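Local coordinates for nuclear polyadenylated rna-binding protein NAB2 (Saccharomyces cerevisiae, PDB 2V75) that binds the poly(A) tails of messenger RNAs, shields them from exosome degradation and helps control tail length and nuclear export, at residues 50-53 with 54-58; 75-79 with 80-84. All coordinates share one frame; numbering follows the deposited sequence.

How the contacts relate
Both contacts are places where a helix of this all-helical N-terminal domain runs out. Contact 1 (50-53 with 54-58) closes helix 45-55, and contact 2 (75-79 with 80-84) closes helix 61-79, the next helix in the chain. They lie on opposite sides of the chain's centre, with their own centres about 27 Å apart and their nearest atoms about 13 Å apart, so neither touches the other. Helix 61-79 joins them: Leu64 and Val68 pack on Leu52 of contact 1, while the far end of the same helix forms contact 2. No ligand or RNA is bound here; the domain as a whole is required for nuclear export of poly(A) RNA.

Contact 1 (50-53 with 54-58); sequences DELA and SLFDS
Leu52 and Phe56 meet on the buried side of this helix end, where CD2 of the leucine lies 4.1 Å from CE2 of the ring. The backbone of the same leucine grips the phenylalanine too: Phe56 N donates to Leu52 O at 3.0 Å, almost in line with the carbonyl (C=O...N angle 165°). That oxygen also sits 3.3 Å from Phe56 CD2, because CG is turned opposite the carbonyl carbon (chi1 -56°), which brings the CD2 side of the ring back toward the last turn, with the oxygen oblique to the ring. Leu55 CB rests against one ring face, off centre toward the rim. Phenylalanine and leucine suit this side, offering broad apolar surface and no polar tip to satisfy.

The solvent side is polar. Ser54 OG, held between its own backbone N and carbonyl carbon (chi1 82°), folds back to donate to Glu51 O at 2.6 Å; a short hydroxyl can thus bond to the last turn where Leu55 N reaches the same oxygen only weakly, at 3.3 Å. Asp50 is exposed and takes no side-chain part in this turn; its OD1 forms a salt bridge with Arg61. At the margin, Glu51 bends toward helix 28-40, where OE2 hydrogen-bonds Tyr34.

Were Phe56 cut back to an alanine, Leu52 CD2 would probably lose its aromatic neighbour and Leu55 CB the ring face it rests on, leaving a gap beside Val31.

In the domain's helical bundle, this end of helix 45-55 is wedged between two others: Glu51, Leu52, Leu55 and Phe56 lean on helix 28-40, and Leu52 and Ala53 on helix 61-79.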
ATOM      1  N   ASP A  50       5.594   9.664   5.758  1.00 43.83           N
ATOM      2  CA  ASP A  50       5.438  11.077   6.123  1.00 46.29           C
ATOM      3  C   ASP A  50       4.238  11.752   5.436  1.00 40.30           C
ATOM      4  O   ASP A  50       3.440  12.398   6.108  1.00 44.88           O
ATOM      5  CB  ASP A  50       6.696  11.864   5.762  1.00 44.21           C
ATOM      6  CG  ASP A  50       7.805  11.669   6.733  1.00 52.49           C
ATOM      7  OD1 ASP A  50       7.538  11.094   7.817  1.00 50.30           O
ATOM      8  OD2 ASP A  50       8.934  12.128   6.410  1.00 51.95           O
ATOM      9  N   GLU A  51       4.111  11.609   4.114  1.00 43.40           N
ATOM     10  CA  GLU A  51       3.087  12.287   3.355  1.00 43.63           C
ATOM     11  C   GLU A  51       1.738  11.726   3.767  1.00 40.78           C
ATOM     12  O   GLU A  51       0.800  12.497   3.986  1.00 41.55           O
ATOM     13  CB  GLU A  51       3.329  12.192   1.838  1.00 43.00           C
ATOM     14  CG  GLU A  51       2.203  12.617   0.921  1.00 56.27           C
ATOM     15  CD  GLU A  51       2.222  14.101   0.564  1.00 58.31           C
ATOM     16  OE1 GLU A  51       2.830  14.873   1.341  1.00 53.35           O
ATOM     17  OE2 GLU A  51       1.635  14.471  -0.483  1.00 63.03           O
ATOM     18  N   LEU A  52       1.622  10.411   3.911  1.00 36.17           N
ATOM     19  CA  LEU A  52       0.347   9.796   4.281  1.00 36.19           C
ATOM     20  C   LEU A  52      -0.105  10.234   5.696  1.00 37.24           C
ATOM     21  O   LEU A  52      -1.297  10.473   5.951  1.00 35.21           O
ATOM     22  CB  LEU A  52       0.447   8.275   4.226  1.00 37.26           C
ATOM     23  CG  LEU A  52       0.666   7.667   2.846  1.00 41.14           C
ATOM     24  CD1 LEU A  52       1.054   6.128   2.944  1.00 41.09           C
ATOM     25  CD2 LEU A  52      -0.537   7.946   2.038  1.00 35.94           C
ATOM     26  N   ALA A  53       0.858  10.295   6.595  1.00 36.74           N
ATOM     27  CA  ALA A  53       0.614  10.756   7.959  1.00 39.72           C
ATOM     28  C   ALA A  53       0.105  12.190   8.003  1.00 41.08           C
ATOM     29  O   ALA A  53      -0.653  12.557   8.918  1.00 37.63           O
ATOM     30  CB  ALA A  53       1.854  10.641   8.816  1.00 34.84           C
ATOM     31  N   SER A  54       0.581  13.018   7.076  1.00 36.81           N
ATOM     32  CA  SER A  54       0.049  14.359   6.933  1.00 38.31           C
ATOM     33  C   SER A  54      -1.404  14.413   6.425  1.00 37.74           C
ATOM     34  O   SER A  54      -2.096  15.353   6.695  1.00 35.95           O
ATOM     35  CB  SER A  54       0.967  15.223   6.069  1.00 42.42           C
ATOM     36  OG  SER A  54       0.764  15.022   4.694  1.00 47.17           O
ATOM     37  N   LEU A  55      -1.845  13.422   5.669  1.00 34.68           N
ATOM     38  CA  LEU A  55      -3.207  13.359   5.154  1.00 36.00           C
ATOM     39  C   LEU A  55      -4.272  12.648   6.008  1.00 33.46           C
ATOM     40  O   LEU A  55      -5.464  12.965   5.932  1.00 34.48           O
ATOM     41  CB  LEU A  55      -3.180  12.685   3.789  1.00 36.58           C
ATOM     42  CG  LEU A  55      -3.123  13.712   2.643  1.00 42.88           C
ATOM     43  CD1 LEU A  55      -1.759  14.381   2.605  1.00 42.76           C
ATOM     44  CD2 LEU A  55      -3.425  12.956   1.363  1.00 45.45           C
ATOM     45  N   PHE A  56      -3.842  11.694   6.811  1.00 33.33           N
ATOM     46  CA  PHE A  56      -4.762  10.781   7.475  1.00 36.02           C
ATOM     47  C   PHE A  56      -4.340  10.634   8.951  1.00 40.03           C
ATOM     48  O   PHE A  56      -3.419   9.900   9.218  1.00 32.81           O
ATOM     49  CB  PHE A  56      -4.704   9.423   6.786  1.00 36.76           C
ATOM     50  CG  PHE A  56      -4.996   9.523   5.300  1.00 38.07           C
ATOM     51  CD1 PHE A  56      -6.272   9.839   4.866  1.00 42.60           C
ATOM     52  CD2 PHE A  56      -3.970   9.339   4.380  1.00 44.30           C
ATOM     53  CE1 PHE A  56      -6.554   9.954   3.476  1.00 40.42           C
ATOM     54  CE2 PHE A  56      -4.226   9.488   3.015  1.00 43.61           C
ATOM     55  CZ  PHE A  56      -5.499   9.806   2.600  1.00 38.82           C
ATOM     56  N   ASP A  57      -4.996  11.357   9.848  1.00 43.40           N
ATOM     57  CA  ASP A  57      -4.741  11.266  11.282  1.00 38.92           C
ATOM     58  C   ASP A  57      -5.488  10.130  11.992  1.00 35.97           C
ATOM     59  O   ASP A  57      -5.286   9.903  13.196  1.00 39.43           O
ATOM     60  CB  ASP A  57      -5.018  12.599  11.950  1.00 41.41           C
ATOM     61  CG  ASP A  57      -6.411  13.127  11.666  1.00 43.96           C
ATOM     62  OD1 ASP A  57      -7.248  12.373  11.084  1.00 46.13           O
ATOM     63  OD2 ASP A  57      -6.654  14.309  12.011  1.00 49.67           O
ATOM     64  N   SER A  58      -6.318   9.412  11.247  1.00 35.22           N
ATOM     65  CA  SER A  58      -7.065   8.261  11.740  1.00 39.26           C
ATOM     66  C   SER A  58      -6.283   6.941  11.679  1.00 35.70           C
ATOM     67  O   SER A  58      -6.778   5.913  12.151  1.00 39.18           O
ATOM     68  CB  SER A  58      -8.349   8.148  10.897  1.00 44.35           C
ATOM     69  OG  SER A  58      -8.001   8.170   9.497  1.00 49.00           O
TER

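Contact 2 (75-79 with 80-84)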
ATOM      1  N   LEU A  75       5.607  -4.360  -5.201  1.00 37.70           N
ATOM      2  CA  LEU A  75       6.078  -3.817  -6.471  1.00 38.22           C
ATOM      3  C   LEU A  75       7.323  -4.574  -6.963  1.00 37.41           C
ATOM      4  O   LEU A  75       7.406  -4.948  -8.131  1.00 35.45           O
ATOM      5  CB  LEU A  75       6.338  -2.306  -6.318  1.00 40.70           C
ATOM      6  CG  LEU A  75       6.864  -1.568  -7.557  1.00 39.90           C
ATOM      7  CD1 LEU A  75       5.918  -1.763  -8.766  1.00 43.24           C
ATOM      8  CD2 LEU A  75       7.106  -0.070  -7.220  1.00 43.26           C
ATOM      9  N   GLU A  76       8.313  -4.782  -6.085  1.00 35.48           N
ATOM     10  CA  GLU A  76       9.520  -5.466  -6.434  1.00 38.55           C
ATOM     11  C   GLU A  76       9.191  -6.875  -6.858  1.00 35.72           C
ATOM     12  O   GLU A  76       9.643  -7.346  -7.897  1.00 36.32           O
ATOM     13  CB  GLU A  76      10.486  -5.489  -5.247  1.00 37.44           C
ATOM     14  CG  GLU A  76      11.788  -6.202  -5.561  1.00 40.77           C
ATOM     15  CD  GLU A  76      12.510  -5.650  -6.789  1.00 44.62           C
ATOM     16  OE1 GLU A  76      12.490  -4.420  -7.031  1.00 42.79           O
ATOM     17  OE2 GLU A  76      13.160  -6.463  -7.468  1.00 40.53           O
ATOM     18  N   ALA A  77       8.326  -7.532  -6.086  1.00 38.39           N
ATOM     19  CA  ALA A  77       7.896  -8.893  -6.386  1.00 35.86           C
ATOM     20  C   ALA A  77       7.254  -8.987  -7.754  1.00 35.68           C
ATOM     21  O   ALA A  77       7.578  -9.849  -8.568  1.00 37.85           O
ATOM     22  CB  ALA A  77       6.959  -9.419  -5.319  1.00 40.42           C
ATOM     23  N   LEU A  78       6.338  -8.068  -8.033  1.00 38.20           N
ATOM     24  CA  LEU A  78       5.777  -7.985  -9.353  1.00 38.14           C
ATOM     25  C   LEU A  78       6.833  -7.867 -10.477  1.00 38.02           C
ATOM     26  O   LEU A  78       6.739  -8.590 -11.480  1.00 35.98           O
ATOM     27  CB  LEU A  78       4.815  -6.812  -9.421  1.00 35.49           C
ATOM     28  CG  LEU A  78       3.506  -6.970  -8.636  1.00 39.59           C
ATOM     29  CD1 LEU A  78       2.848  -5.606  -8.634  1.00 39.34           C
ATOM     30  CD2 LEU A  78       2.597  -8.049  -9.318  1.00 44.36           C
ATOM     31  N   GLN A  79       7.788  -6.946 -10.328  1.00 36.38           N
ATOM     32  CA  GLN A  79       8.902  -6.782 -11.286  1.00 42.41           C
ATOM     33  C   GLN A  79       9.737  -8.051 -11.494  1.00 36.98           C
ATOM     34  O   GLN A  79      10.269  -8.300 -12.577  1.00 32.74           O
ATOM     35  CB  GLN A  79       9.793  -5.603 -10.858  1.00 48.47           C
ATOM     36  CG  GLN A  79       9.161  -4.222 -11.120  1.00 49.98           C
ATOM     37  CD  GLN A  79       9.802  -3.087 -10.326  1.00 56.75           C
ATOM     38  OE1 GLN A  79      10.473  -3.311  -9.316  1.00 60.66           O
ATOM     39  NE2 GLN A  79       9.587  -1.854 -10.778  1.00 60.72           N
ATOM     40  N   GLN A  80       9.822  -8.886 -10.467  1.00 34.67           N
ATOM     41  CA  GLN A  80      10.541 -10.140 -10.557  1.00 43.13           C
ATOM     42  C   GLN A  80       9.658 -11.228 -11.151  1.00 46.32           C
ATOM     43  O   GLN A  80      10.093 -12.359 -11.335  1.00 38.17           O
ATOM     44  CB  GLN A  80      11.042 -10.521  -9.171  1.00 40.12           C
ATOM     45  CG  GLN A  80      12.023  -9.506  -8.641  1.00 41.70           C
ATOM     46  CD  GLN A  80      12.533  -9.874  -7.254  1.00 49.53           C
ATOM     47  OE1 GLN A  80      12.199 -10.931  -6.710  1.00 55.26           O
ATOM     48  NE2 GLN A  80      13.346  -8.996  -6.676  1.00 48.63           N
ATOM     49  N   GLY A  81       8.408 -10.885 -11.448  1.00 41.89           N
ATOM     50  CA  GLY A  81       7.531 -11.774 -12.201  1.00 41.00           C
ATOM     51  C   GLY A  81       6.541 -12.558 -11.366  1.00 41.02           C
ATOM     52  O   GLY A  81       5.837 -13.432 -11.890  1.00 37.85           O
ATOM     53  N   GLU A  82       6.476 -12.252 -10.075  1.00 48.41           N
ATOM     54  CA  GLU A  82       5.494 -12.863  -9.199  1.00 45.19           C
ATOM     55  C   GLU A  82       4.109 -12.414  -9.663  1.00 42.71           C
ATOM     56  O   GLU A  82       3.931 -11.282 -10.117  1.00 44.40           O
ATOM     57  CB  GLU A  82       5.803 -12.463  -7.755  1.00 48.82           C
ATOM     58  CG  GLU A  82       4.726 -12.768  -6.715  1.00 56.66           C
ATOM     59  CD  GLU A  82       4.519 -14.248  -6.452  1.00 64.59           C
ATOM     60  OE1 GLU A  82       4.426 -15.028  -7.428  1.00 59.59           O
ATOM     61  OE2 GLU A  82       4.417 -14.614  -5.256  1.00 72.66           O
ATOM     62  N   SER A  83       3.128 -13.309  -9.581  1.00 42.35           N
ATOM     63  CA  SER A  83       1.777 -12.996 -10.044  1.00 44.26           C
ATOM     64  C   SER A  83       1.014 -12.137  -9.009  1.00 36.59           C
ATOM     65  O   SER A  83       1.168 -12.312  -7.783  1.00 37.92           O
ATOM     66  CB  SER A  83       1.017 -14.314 -10.420  1.00 41.44           C
ATOM     67  OG  SER A  83       0.312 -14.810  -9.251  1.00 51.18           O
ATOM     68  N   ALA A  84       0.220 -11.161  -9.462  1.00 40.76           N
ATOM     69  CA  ALA A  84      -0.609 -10.362  -8.566  1.00 39.45           C
ATOM     70  C   ALA A  84      -1.581 -11.219  -7.737  1.00 41.97           C
ATOM     71  O   ALA A  84      -1.789 -10.936  -6.567  1.00 38.94           O
ATOM     72  CB  ALA A  84      -1.423  -9.301  -9.344  1.00 39.76           C
TER
HETATM   73  O   HOH W   1       4.480  -9.604 -12.362  1.00 52.57           O
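Gln80 reaches back one turn to Glu76, and its side chain can be followed outward atom by atom. CB passes 3.6 Å from Ala77 O. CG, opposite the carbonyl carbon (chi1 -63°), lies over the helix end, 3.3 Å from Glu76 O, and from there the extended chain carries CD across the glutamate, 3.5 Å from Glu76 OE2. At the tip, NE2 donates to Glu76 OE2 at 2.7 Å, using the anti lone pair of that oxygen, which lies somewhat out of the amide plane. The carboxylate and amide planes stand 70° apart, so the two groups meet askew. Glutamine suits this exposed place: its methylenes bridge one turn and its amide supplies an N-H for the carboxylate.

The backbone itself closes the helix. Ala77 O accepts Glu82 N at 3.0 Å, and Gly81 N comes to Leu78 O from well above the carbonyl plane. Gly81 has positive phi (100°), where a side chain would press on the preceding carbonyl, so glycine fits without strain. A water donates to both Leu78 O and Glu82 O, tying the last turn to the departing chain.

The apolar part is small: Ala77 CB touches Glu82 CB, and Leu78 CD2 approaches Ala84 CB at 4.2 Å; Ile87 of helix 84-93 packs on Ala77, Leu78 and Glu82, while Ile13 adds to the cover of Leu78. Beyond the turn, Glu82 bends so that OE1 accepts Ser83 N, and Ser83 OG caps Asn86 N.

The bonds from Glu82 N and Gly81 N, with the positive phi of Gly81, make a Schellman motif ending helix 61-79, followed at once by a serine N-cap starting helix 84-93: a short connection between two consecutive helices of the Nab2 N-terminal domain, whose sequence family belongs to the PWI-like clan.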